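Local coordinates for protein acyl-CoA thioesterase II TesB2 (Mycobacterium marinum, PDB 3U0A) that probably hydrolyses fatty acyl-CoA thioesters to free fatty acid and coenzyme A, as a member of the C/M/P thioester hydrolase family, at residues A[122-126]-A[237-241]; A[168-172]-A[203-208]. Numbering follows the deposited sequence.

Contact 1. Residues A[122-126]-A[237-241]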
loop_
_atom_site.group_PDB
_atom_site.type_symbol
_atom_site.label_atom_id
_atom_site.label_comp_id
_atom_site.label_asym_id
_atom_site.label_seq_id
_atom_site.Cartn_x
_atom_site.Cartn_y
_atom_site.Cartn_z
ATOM N N ALA A 122 -9.356 -2.096 17.790
ATOM C CA ALA A 122 -9.584 -1.149 18.862
ATOM C C ALA A 122 -8.499 -0.076 18.808
ATOM O O ALA A 122 -7.342 -0.329 18.433
ATOM C CB ALA A 122 -9.585 -1.854 20.220
ATOM N N MET A 123 -8.889 1.129 19.174
ATOM C CA MET A 123 -7.938 2.172 19.361
ATOM C C MET A 123 -6.910 1.764 20.427
ATOM O O MET A 123 -7.290 1.353 21.503
ATOM C CB MET A 123 -8.647 3.441 19.821
ATOM C CG MET A 123 -7.780 4.662 19.602
ATOM S SD MET A 123 -8.567 6.099 20.270
ATOM C CE MET A 123 -7.357 7.406 20.031
ATOM N N PRO A 124 -5.608 1.910 20.136
ATOM C CA PRO A 124 -4.596 1.636 21.137
ATOM C C PRO A 124 -4.678 2.613 22.302
ATOM O O PRO A 124 -5.180 3.742 22.152
ATOM C CB PRO A 124 -3.276 1.824 20.392
ATOM C CG PRO A 124 -3.609 2.824 19.368
ATOM C CD PRO A 124 -5.017 2.493 18.928
ATOM N N ALA A 125 -4.223 2.137 23.461
ATOM C CA ALA A 125 -4.084 2.976 24.619
ATOM C C ALA A 125 -3.077 4.063 24.290
ATOM O O ALA A 125 -1.902 3.784 24.013
ATOM C CB ALA A 125 -3.614 2.159 25.825
ATOM N N ALA A 126 -3.564 5.291 24.241
ATOM C CA ALA A 126 -2.713 6.462 24.152
ATOM C C ALA A 126 -3.185 7.413 25.255
ATOM O O ALA A 126 -4.294 7.247 25.812
ATOM C CB ALA A 126 -2.795 7.114 22.780
ATOM N N LEU A 237 -7.053 13.777 15.714
ATOM C CA LEU A 237 -6.738 12.479 15.114
ATOM C C LEU A 237 -5.483 11.904 15.792
ATOM O O LEU A 237 -4.493 12.618 15.989
ATOM C CB LEU A 237 -6.472 12.638 13.620
ATOM C CG LEU A 237 -7.579 13.260 12.796
ATOM C CD1 LEU A 237 -7.055 13.663 11.437
ATOM C CD2 LEU A 237 -8.798 12.329 12.702
ATOM N N LEU A 238 -5.531 10.628 16.159
ATOM C CA LEU A 238 -4.348 9.930 16.629
ATOM C C LEU A 238 -3.734 9.084 15.528
ATOM O O LEU A 238 -4.392 8.225 14.926
ATOM C CB LEU A 238 -4.663 9.027 17.792
ATOM C CG LEU A 238 -3.587 8.021 18.250
ATOM C CD1 LEU A 238 -2.451 8.721 18.983
ATOM C CD2 LEU A 238 -4.235 6.998 19.150
ATOM N N TYR A 239 -2.464 9.354 15.274
ATOM C CA TYR A 239 -1.726 8.612 14.323
ATOM C C TYR A 239 -0.899 7.575 15.033
ATOM O O TYR A 239 0.101 7.888 15.657
ATOM C CB TYR A 239 -0.786 9.496 13.557
ATOM C CG TYR A 239 -0.547 9.004 12.166
ATOM C CD1 TYR A 239 -0.918 7.712 11.749
ATOM C CD2 TYR A 239 0.067 9.827 11.245
ATOM C CE1 TYR A 239 -0.696 7.292 10.428
ATOM C CE2 TYR A 239 0.296 9.415 9.932
ATOM C CZ TYR A 239 -0.090 8.178 9.508
ATOM O OH TYR A 239 0.150 7.888 8.175
ATOM N N ASP A 240 -1.303 6.331 14.904
ATOM C CA ASP A 240 -0.548 5.242 15.471
ATOM C C ASP A 240 0.361 4.635 14.385
ATOM O O ASP A 240 -0.131 4.039 13.431
ATOM C CB ASP A 240 -1.511 4.227 16.069
ATOM C CG ASP A 240 -0.820 3.124 16.766
ATOM O OD1 ASP A 240 0.246 3.344 17.350
ATOM O OD2 ASP A 240 -1.354 2.026 16.720
ATOM N N GLN A 241 1.672 4.826 14.560
ATOM C CA GLN A 241 2.677 4.563 13.517
ATOM C C GLN A 241 3.674 3.515 13.947
ATOM O O GLN A 241 3.840 3.244 15.144
ATOM C CB GLN A 241 3.490 5.815 13.164
ATOM C CG GLN A 241 2.698 7.073 12.947
ATOM C CD GLN A 241 3.592 8.294 12.729
ATOM O OE1 GLN A 241 4.636 8.424 13.357
ATOM N NE2 GLN A 241 3.173 9.194 11.847
#
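A loop lying over the outer face of a β-sheet can be seated on it mainly by shape, and residues 122-126 illustrate the case. The knob is Leu-238 on strand 237-247, whose CA-to-CB bond points toward the loop; the hollow is formed by Met-123, Pro-124 and Ala-126, which all approach the same methyl, Leu-238 CD2. Met-123 CE comes closest, 3.3 Å from Leu-238 CD2. Its CB sets off sideways, but an all-trans side chain carries the terminal methyl back to the strand. Ala-126 CB lies 3.9 Å from Leu-238 CD2, and Pro-124 CG lies 4.2 Å from the same methyl. The proline ring also leans on the strand's next outward residue, its CG 3.6 Å from Asp-240 OD2, while OD1 is hydrogen-bonded to Gln-173. Leu-237 points away from the loop, and Tyr-239 is out of its reach. Met-123 and Pro-124 also touch Phe-258, and Met-123 and Leu-238 touch Trp-175, so the loop between strands 119-120 and 152-156 rests on three adjacent strands of the hotdog sheet. With 193 Å² buried, the fit between these segments is apolar, while backbone bonds of Ala-122 to the second subunit add directional pairing.

Contact 2. Residues A[168-172]-A[203-208]. With SO4 (sulfate ion), chain L.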
loop_
_atom_site.group_PDB
_atom_site.type_symbol
_atom_site.label_atom_id
_atom_site.label_comp_id
_atom_site.label_asym_id
_atom_site.label_seq_id
_atom_site.Cartn_x
_atom_site.Cartn_y
_atom_site.Cartn_z
ATOM N N LYS A 168 8.093 -5.283 18.444
ATOM C CA LYS A 168 8.178 -4.149 17.533
ATOM C C LYS A 168 9.442 -3.330 17.730
ATOM O O LYS A 168 9.767 -2.908 18.856
ATOM C CB LYS A 168 6.961 -3.236 17.715
ATOM C CG LYS A 168 5.663 -3.939 17.375
ATOM C CD LYS A 168 4.804 -3.132 16.431
ATOM C CE LYS A 168 3.759 -4.031 15.754
ATOM N NZ LYS A 168 3.167 -3.416 14.506
ATOM N N ALA A 169 10.125 -3.066 16.630
ATOM C CA ALA A 169 11.375 -2.302 16.685
ATOM C C ALA A 169 11.172 -0.774 16.901
ATOM O O ALA A 169 11.980 -0.121 17.566
ATOM C CB ALA A 169 12.184 -2.546 15.413
ATOM N N SER A 170 10.098 -0.214 16.367
ATOM C CA SER A 170 10.067 1.195 16.126
ATOM C C SER A 170 8.643 1.680 15.972
ATOM O O SER A 170 8.046 1.554 14.904
ATOM C CB SER A 170 10.870 1.469 14.857
ATOM O OG SER A 170 11.278 2.809 14.767
ATOM N N GLN A 171 8.105 2.238 17.047
ATOM C CA GLN A 171 6.731 2.738 17.082
ATOM C C GLN A 171 6.782 4.207 17.376
ATOM O O GLN A 171 7.689 4.700 18.057
ATOM C CB GLN A 171 5.874 2.065 18.202
ATOM C CG GLN A 171 5.422 0.646 17.898
ATOM C CD GLN A 171 4.850 -0.058 19.118
ATOM O OE1 GLN A 171 5.469 -0.976 19.665
ATOM N NE2 GLN A 171 3.665 0.364 19.550
ATOM N N GLN A 172 5.775 4.904 16.889
ATOM C CA GLN A 172 5.606 6.283 17.259
ATOM C C GLN A 172 4.136 6.665 17.217
ATOM O O GLN A 172 3.416 6.233 16.336
ATOM C CB GLN A 172 6.435 7.159 16.351
ATOM C CG GLN A 172 6.058 8.612 16.432
ATOM C CD GLN A 172 7.115 9.514 15.851
ATOM O OE1 GLN A 172 7.913 10.050 16.608
ATOM N NE2 GLN A 172 7.148 9.678 14.513
ATOM N N GLY A 203 9.153 9.653 9.511
ATOM C CA GLY A 203 9.862 9.921 10.780
ATOM C C GLY A 203 9.909 8.702 11.709
ATOM O O GLY A 203 10.871 8.508 12.437
ATOM N N SER A 204 8.880 7.864 11.672
ATOM C CA SER A 204 8.809 6.686 12.557
ATOM C C SER A 204 9.942 5.665 12.298
ATOM O O SER A 204 10.287 4.874 13.201
ATOM C CB SER A 204 7.441 5.990 12.460
ATOM O OG SER A 204 7.244 5.368 11.196
ATOM N N ALA A 205 10.497 5.689 11.081
ATOM C CA ALA A 205 11.652 4.885 10.740
ATOM C C ALA A 205 12.897 5.306 11.547
ATOM O O ALA A 205 13.757 4.457 11.782
ATOM C CB ALA A 205 11.940 4.939 9.241
ATOM N N GLN A 206 12.968 6.577 11.995
ATOM C CA GLN A 206 14.200 7.087 12.611
ATOM C C GLN A 206 14.239 6.999 14.128
ATOM O O GLN A 206 15.199 7.458 14.741
ATOM C CB GLN A 206 14.513 8.531 12.173
ATOM C CG GLN A 206 14.534 8.771 10.662
ATOM C CD GLN A 206 15.495 7.852 9.936
ATOM O OE1 GLN A 206 16.599 7.534 10.438
ATOM N NE2 GLN A 206 15.089 7.411 8.744
ATOM N N VAL A 207 13.225 6.383 14.724
ATOM C CA VAL A 207 13.035 6.497 16.170
ATOM C C VAL A 207 14.227 5.926 16.924
ATOM O O VAL A 207 14.714 6.544 17.890
ATOM C CB VAL A 207 11.734 5.805 16.596
ATOM C CG1 VAL A 207 11.687 5.577 18.093
ATOM C CG2 VAL A 207 10.549 6.657 16.181
ATOM N N THR A 208 14.702 4.769 16.454
ATOM C CA THR A 208 15.843 4.069 17.053
ATOM C C THR A 208 17.200 4.351 16.359
ATOM O O THR A 208 18.144 3.597 16.533
ATOM C CB THR A 208 15.627 2.526 17.017
ATOM O OG1 THR A 208 15.708 2.048 15.655
ATOM C CG2 THR A 208 14.288 2.134 17.663
HETATM S S SO4 L . 0.213 -4.275 12.602
HETATM O O1 SO4 L . -0.471 -3.761 11.373
HETATM O O2 SO4 L . 1.283 -5.295 12.225
HETATM O O3 SO4 L . 0.751 -3.092 13.356
HETATM O O4 SO4 L . -0.838 -4.985 13.424
HETATM O O HOH W 1 13.791 3.290 14.170
#
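Three kinds of interaction join the start of strand 171-178, next to the edge strand of the hotdog sheet, to the connection after helix 186-200. The direct hydrogen bond runs from Ser-170 OG to the backbone carbonyl Ser-204 O, 2.8 Å away. Ser-204 belongs to a 3-10 segment, where Gln-206 N bonds to Gly-203 O at 2.9 Å. One water extends the polar network: it donates to Ser-170 OG at 2.6 Å and to Ala-205 O at 2.7 Å, accepts from Thr-208 N at 2.9 Å, and is hydrogen-bonded to Thr-208 OG1 at 2.7 Å. Packing surrounds these bonds. Val-207 CG2 sits 4.1 Å from Gln-172 CB and 3.9 Å from Gln-171 O, and Thr-208 CG2 meets Ala-169 O at 3.2 Å. Gln-172 lies along the 3-10 turn, its CB 4.2 Å from Ser-204 CB, while its amide nitrogen is hydrogen-bonded to Gln-241. Lys-168 NZ donates to O3 of a sulfate, probably from the crystallisation liquor, at 2.7 Å, and Ala-169 N is hydrogen-bonded to Asp-121 of the second subunit. Ser-170, just before the strand, thus gives its proton to a carbonyl and accepts one from a water, pairing polar main-chain groups within a frame of packing.

How the contacts relate
Both contacts hang on one sheet, through the neighbouring antiparallel strands 237-247 and 171-178, and their centres lie about 15 Å apart. They meet directly where Gln-241 N probably hydrogen-bonds to Gln-172 O at 2.9 Å. Along the chain, contact 2 is nested inside the loop that contact 1 closes. Neither is core: contact 1 is a surface contact, whereas contact 2 is partly buried and covers 300 Å². The chemistry follows the place. On the outer sheet face, a loop is met by apolar side chains; at the start of a strand, main-chain carbonyl and amide groups are met by a hydroxyl and a water.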